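Local coordinates for C alpha-dehydrogenase (PDB 4YAG) that oxidises, as an NAD-dependent short-chain dehydrogenase, the C-alpha alcohol of lignin-type beta-aryl ethers to a ketone, an early step of the Sphingobium beta-aryl ether cleavage pathway, at the interface of chains A and B. Sequence-based numbering; all coordinates share one arbitrary frame. Chains: chain A/B, C alpha-dehydrogenase.

Three patches sample the two-fold interface between the copies of this short-chain dehydrogenase, and each has a twin with the chains exchanged. Contacts 1 and 2 adjoin, the centres of their C-alpha atoms about 9 Å apart, and share A:Leu266, B:Met187 and B:Tyr248; in both, the C-terminal helix 256-268 of chain A or the residues following it lie against chain B. Contact 3 stands apart, its C-alpha centre about 25 Å from that of contact 1 and 28 Å from that of contact 2. Helix 156-177 serves contact 1 from chain B and contact 3 from chain A; by the two-fold, each copy takes part in both regions of the probable dimer.

Contact 1: the interface of chains A and B. Residues chain A 147, 262, 266; chain B 148, 166-167, 170, 187, 248.
A:Arg262 and A:Leu266, one turn apart on helix 256-268 and both in regular helical geometry, face B:Glu170 of helix 156-177 and B:Tyr248 of strand 248-250. With CG anti to the backbone N (chi1 -177°) and the chain extended to NE, A:Arg262 carries its guanidinium to the B:Glu170 carboxylate. A:Arg262 NE gives the main bond of the salt bridge, 2.8 Å to B:Glu170 OE2, met on its syn side but somewhat out of the carboxylate plane; NH2 adds a weak bond to the same oxygen. The two planes are nearly perpendicular, 89° apart, so the pair is not a flat two-oxygen fork. The phenol OH of B:Tyr248 also donates to B:Glu170 OE2, at 2.6 Å from above the carboxylate plane, which probably helps to orient the carboxylate from within its own chain. Water 1 lies 3.0 Å from A:Arg262 NH2 and 2.9 Å from B:Thr167 OG1, bridging the chains. Beside this polar group, A:Leu266 CD2 sits over one face of the B:Tyr248 ring, 3.6 Å from its centroid, while CD1 meets B:Leu148 CD1 at 3.8 Å and also covers a face of the A:Arg262 guanidinium. The patch couples an intersubunit salt bridge to apolar packing and probably helps hold the dimer together.

Contact 2: the interface of chains A and B. Residues chain A 266, 269-270; chain B 145, 187, 248, 250, 252.
A:Ser269 CB packs on B:Tyr248 CB at 3.7 Å, continuing the apolar surface begun where A:Leu266 covers the tyrosine ring. On the flank A:Met270 CG rests 3.8 Å from B:Ser250 CB. A:Met270 is extended beyond CG (chi2 177°, chi3 -177°), a shape that sends its methyl CE away from its own backbone to the 3-10 turn 145-147 of chain B. There A:Met270 CE meets the B:Leu145 methyl CD2 at 4.0 Å as the side chains cross obliquely. Further out the contact turns polar. The hydroxyls of A:Ser269 and B:Ser250 share a hydrogen bond, OG to OG 2.8 Å. A:Ser269 OG also donates to A:Leu266 O, 2.8 Å away, so this hydroxyl bonds both within its own chain and across the interface. It lies between its backbone N and carbonyl carbon (chi1 73°), where it can serve both partners. Water 2 completes the rim, 2.6 Å from A:Ser269 O and 3.1 Å from B:Ser250 N, and so links the two backbones. Packing and polar links together seat the residues after helix 256-268 of one subunit beside strand 248-250 of the other, probably stabilising the dimer.

Contact 3: the interface of chains A and B. Residues chain A 131, 172, 175-176; chain B 100-101, 153.
B:Phe100 swings its ring out with CG opposite its backbone N (chi1 -175°), towards A:Ser175, whose OG is likewise turned away from N (chi1 180°) and comes 3.6 Å from B:Phe100 CD2. Farther along the ring, B:Phe100 CZ meets A:Ile172 CG2 at 3.7 Å and B:Phe100 CE2 meets A:Met176 CE at 3.8 Å, so one turn of helix 156-177 receives the aromatic group. A:Arg131 reaches in from helix 105-133 and holds A:Ser175 through its two terminal nitrogens: NH1 donates to the backbone O at 3.0 Å, above the carbonyl plane, and NH2 to OG at 2.9 Å. These bonds limit the rotation of the guanidinium and turn one face to chain B. B:Lys101 CD lies over the centre of that face, 3.6 Å from A:Arg131 CZ; the lysine chain turns sharply beyond CG (chi3 -60°), and its ammonium NZ stays 5.1 Å from A:Arg131 NH1, which probably eases the meeting of like charges. Replacing A:Arg131 with an alanine would probably leave the A:Ser175 hydroxyl freer to turn and the B:Lys101 methylenes without the flat surface they rest on. At the far side A:Ser175 CB packs on B:Ser153 CB, 3.6 Å away. The patch fits the 3-10 turns 100-102 and 153-155 against the partner's helices, extending the probable dimer interface.

Contact 1: the interface of chains A and B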
# COMPACT_ATOMS: atom_id res chain seq x y z
N GLY A 147 -10.76 -0.53 -0.67
CA GLY A 147 -9.61 0.12 -0.10
C GLY A 147 -9.99 1.07 1.01
O GLY A 147 -9.10 1.65 1.64
N ARG A 262 -15.94 2.77 10.46
CA ARG A 262 -14.48 2.69 10.44
C ARG A 262 -13.85 4.04 10.81
O ARG A 262 -12.96 4.13 11.66
CB ARG A 262 -13.98 2.26 9.06
CG ARG A 262 -12.48 2.09 8.98
CD ARG A 262 -11.95 1.96 7.57
NE ARG A 262 -10.50 1.95 7.65
CZ ARG A 262 -9.68 2.51 6.78
NH1 ARG A 262 -10.12 3.08 5.67
NH2 ARG A 262 -8.38 2.47 7.03
N LEU A 266 -11.45 5.07 13.98
CA LEU A 266 -10.15 5.73 13.82
C LEU A 266 -10.10 7.03 14.62
O LEU A 266 -9.15 7.28 15.36
CB LEU A 266 -9.86 5.98 12.33
CG LEU A 266 -9.59 4.72 11.49
CD1 LEU A 266 -9.75 4.99 10.01
CD2 LEU A 266 -8.20 4.18 11.78
N LEU B 148 -3.08 8.25 7.23
CA LEU B 148 -4.50 8.54 7.38
C LEU B 148 -4.86 9.97 7.01
O LEU B 148 -5.83 10.20 6.28
CB LEU B 148 -4.90 8.28 8.83
CG LEU B 148 -6.34 7.93 9.15
CD1 LEU B 148 -6.76 6.69 8.39
CD2 LEU B 148 -6.45 7.71 10.66
N ILE B 166 -2.07 0.19 7.62
CA ILE B 166 -3.30 0.31 8.39
C ILE B 166 -4.30 -0.73 7.86
O ILE B 166 -4.87 -1.52 8.62
CB ILE B 166 -3.89 1.75 8.31
CG1 ILE B 166 -2.93 2.73 9.00
CG2 ILE B 166 -5.30 1.80 8.92
CD1 ILE B 166 -3.27 4.20 8.82
N THR B 167 -4.50 -0.75 6.54
CA THR B 167 -5.46 -1.67 5.95
C THR B 167 -5.04 -3.13 6.10
O THR B 167 -5.89 -4.01 6.34
CB THR B 167 -5.66 -1.29 4.46
OG1 THR B 167 -6.16 0.04 4.42
CG2 THR B 167 -6.62 -2.23 3.80
N GLU B 170 -6.07 -4.15 9.60
CA GLU B 170 -7.51 -4.37 9.69
C GLU B 170 -7.92 -5.70 9.06
O GLU B 170 -8.74 -6.43 9.61
CB GLU B 170 -8.27 -3.24 8.97
CG GLU B 170 -8.10 -1.88 9.56
CD GLU B 170 -8.63 -0.76 8.66
OE1 GLU B 170 -8.87 -1.02 7.46
OE2 GLU B 170 -8.77 0.37 9.16
N MET B 187 -0.45 4.20 15.08
CA MET B 187 -0.36 5.35 14.19
C MET B 187 0.20 6.55 14.95
O MET B 187 -0.55 7.30 15.57
CB MET B 187 -1.75 5.66 13.64
CG MET B 187 -2.28 4.54 12.74
SD MET B 187 -4.07 4.57 12.38
CE MET B 187 -4.73 4.19 14.00
N TYR B 248 -6.81 -0.15 17.14
CA TYR B 248 -6.19 1.11 16.76
C TYR B 248 -5.56 1.79 17.94
O TYR B 248 -6.19 1.92 19.00
CB TYR B 248 -7.24 2.05 16.20
CG TYR B 248 -7.94 1.61 14.95
CD1 TYR B 248 -7.23 1.22 13.80
CD2 TYR B 248 -9.34 1.62 14.87
CE1 TYR B 248 -7.88 0.84 12.66
CE2 TYR B 248 -9.99 1.22 13.73
CZ TYR B 248 -9.27 0.85 12.63
OH TYR B 248 -9.93 0.47 11.48
O HOH W 1 -6.05 2.84 5.18

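Contact 2: the interface of chains A and B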
# COMPACT_ATOMS: atom_id res chain seq x y z
N LEU A 266 -11.45 5.07 13.98
CA LEU A 266 -10.15 5.73 13.82
C LEU A 266 -10.10 7.03 14.62
O LEU A 266 -9.15 7.28 15.36
CB LEU A 266 -9.86 5.98 12.33
CG LEU A 266 -9.59 4.72 11.49
CD1 LEU A 266 -9.75 4.99 10.01
CD2 LEU A 266 -8.20 4.18 11.78
N SER A 269 -9.78 6.61 18.40
CA SER A 269 -8.48 6.19 18.90
C SER A 269 -7.57 7.39 19.19
O SER A 269 -6.51 7.24 19.78
CB SER A 269 -7.75 5.24 17.95
OG SER A 269 -7.24 5.89 16.78
N MET A 270 -7.96 8.57 18.73
CA MET A 270 -7.11 9.75 18.87
C MET A 270 -7.40 10.47 20.18
O MET A 270 -8.55 10.74 20.50
CB MET A 270 -7.33 10.71 17.72
CG MET A 270 -7.05 10.07 16.37
SD MET A 270 -7.40 11.19 15.00
CE MET A 270 -7.08 10.14 13.60
N LEU B 145 0.25 8.31 11.46
CA LEU B 145 -0.91 9.14 11.17
C LEU B 145 -0.79 9.69 9.75
O LEU B 145 -1.79 10.07 9.16
CB LEU B 145 -1.06 10.27 12.20
CG LEU B 145 -1.64 9.80 13.54
CD1 LEU B 145 -1.50 10.85 14.60
CD2 LEU B 145 -3.11 9.43 13.40
N MET B 187 -0.45 4.20 15.08
CA MET B 187 -0.36 5.35 14.19
C MET B 187 0.20 6.55 14.95
O MET B 187 -0.55 7.30 15.57
CB MET B 187 -1.75 5.66 13.64
CG MET B 187 -2.28 4.54 12.74
SD MET B 187 -4.07 4.57 12.38
CE MET B 187 -4.73 4.19 14.00
N TYR B 248 -6.81 -0.15 17.14
CA TYR B 248 -6.19 1.11 16.76
C TYR B 248 -5.56 1.79 17.94
O TYR B 248 -6.19 1.92 19.00
CB TYR B 248 -7.24 2.05 16.20
CG TYR B 248 -7.94 1.61 14.95
CD1 TYR B 248 -7.23 1.22 13.80
CD2 TYR B 248 -9.34 1.62 14.87
CE1 TYR B 248 -7.88 0.84 12.66
CE2 TYR B 248 -9.99 1.22 13.73
CZ TYR B 248 -9.27 0.85 12.63
OH TYR B 248 -9.93 0.47 11.48
N SER B 250 -3.63 5.55 18.36
CA SER B 250 -3.10 6.79 17.84
C SER B 250 -2.46 7.56 18.99
O SER B 250 -3.04 7.64 20.08
CB SER B 250 -4.21 7.65 17.23
OG SER B 250 -4.75 7.02 16.08
N HIS B 252 -1.43 10.86 19.00
CA HIS B 252 -1.72 12.28 19.00
C HIS B 252 -3.08 12.55 18.42
O HIS B 252 -3.54 11.80 17.55
CB HIS B 252 -0.72 13.03 18.13
CG HIS B 252 0.64 13.15 18.73
ND1 HIS B 252 1.50 12.08 18.84
CD2 HIS B 252 1.29 14.22 19.26
CE1 HIS B 252 2.63 12.49 19.41
NE2 HIS B 252 2.53 13.78 19.67
O HOH W 2 -5.22 5.28 20.96

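Contact 3: the interface of chains A and B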
# COMPACT_ATOMS: atom_id res chain seq x y z
N ARG A 131 4.38 16.29 -18.21
CA ARG A 131 4.88 17.57 -17.74
C ARG A 131 5.63 18.30 -18.85
O ARG A 131 5.42 19.50 -19.07
CB ARG A 131 5.81 17.38 -16.56
CG ARG A 131 5.22 16.68 -15.35
CD ARG A 131 6.29 16.64 -14.28
NE ARG A 131 6.01 15.78 -13.13
CZ ARG A 131 5.38 16.18 -12.02
NH1 ARG A 131 4.94 17.43 -11.90
NH2 ARG A 131 5.21 15.32 -11.03
N ILE A 172 0.01 12.60 -4.67
CA ILE A 172 0.64 13.14 -5.88
C ILE A 172 -0.05 14.41 -6.39
O ILE A 172 0.49 15.08 -7.26
CB ILE A 172 0.72 12.12 -7.04
CG1 ILE A 172 -0.67 11.76 -7.56
CG2 ILE A 172 1.52 10.88 -6.62
CD1 ILE A 172 -0.65 10.82 -8.76
N SER A 175 1.95 17.77 -6.61
CA SER A 175 3.06 17.71 -7.57
C SER A 175 2.54 17.79 -8.99
O SER A 175 3.08 18.53 -9.83
CB SER A 175 3.88 16.43 -7.40
OG SER A 175 4.94 16.42 -8.35
N MET A 176 1.50 17.01 -9.29
CA MET A 176 0.97 17.00 -10.66
C MET A 176 0.38 18.35 -11.03
O MET A 176 0.49 18.81 -12.17
CB MET A 176 -0.07 15.90 -10.81
CG MET A 176 0.51 14.50 -10.61
SD MET A 176 1.82 14.14 -11.83
CE MET A 176 2.65 12.77 -11.02
N PHE B 100 9.05 15.05 -5.11
CA PHE B 100 8.44 13.94 -5.81
C PHE B 100 9.06 13.70 -7.18
O PHE B 100 9.24 12.54 -7.58
CB PHE B 100 6.93 14.17 -5.96
CG PHE B 100 6.22 13.01 -6.58
CD1 PHE B 100 5.86 11.92 -5.82
CD2 PHE B 100 5.98 12.98 -7.93
CE1 PHE B 100 5.22 10.84 -6.40
CE2 PHE B 100 5.37 11.90 -8.51
CZ PHE B 100 4.99 10.84 -7.75
N LYS B 101 9.40 14.77 -7.90
CA LYS B 101 9.97 14.61 -9.24
C LYS B 101 11.38 14.01 -9.19
O LYS B 101 11.85 13.45 -10.19
CB LYS B 101 9.97 15.94 -9.99
CG LYS B 101 8.56 16.49 -10.20
CD LYS B 101 8.55 17.71 -11.11
CE LYS B 101 9.38 18.85 -10.55
NZ LYS B 101 8.82 19.42 -9.29
N SER B 153 3.02 15.71 -1.67
CA SER B 153 3.73 14.81 -2.54
C SER B 153 5.15 14.48 -2.10
O SER B 153 5.66 13.43 -2.44
CB SER B 153 3.75 15.38 -3.97
OG SER B 153 4.44 16.60 -3.94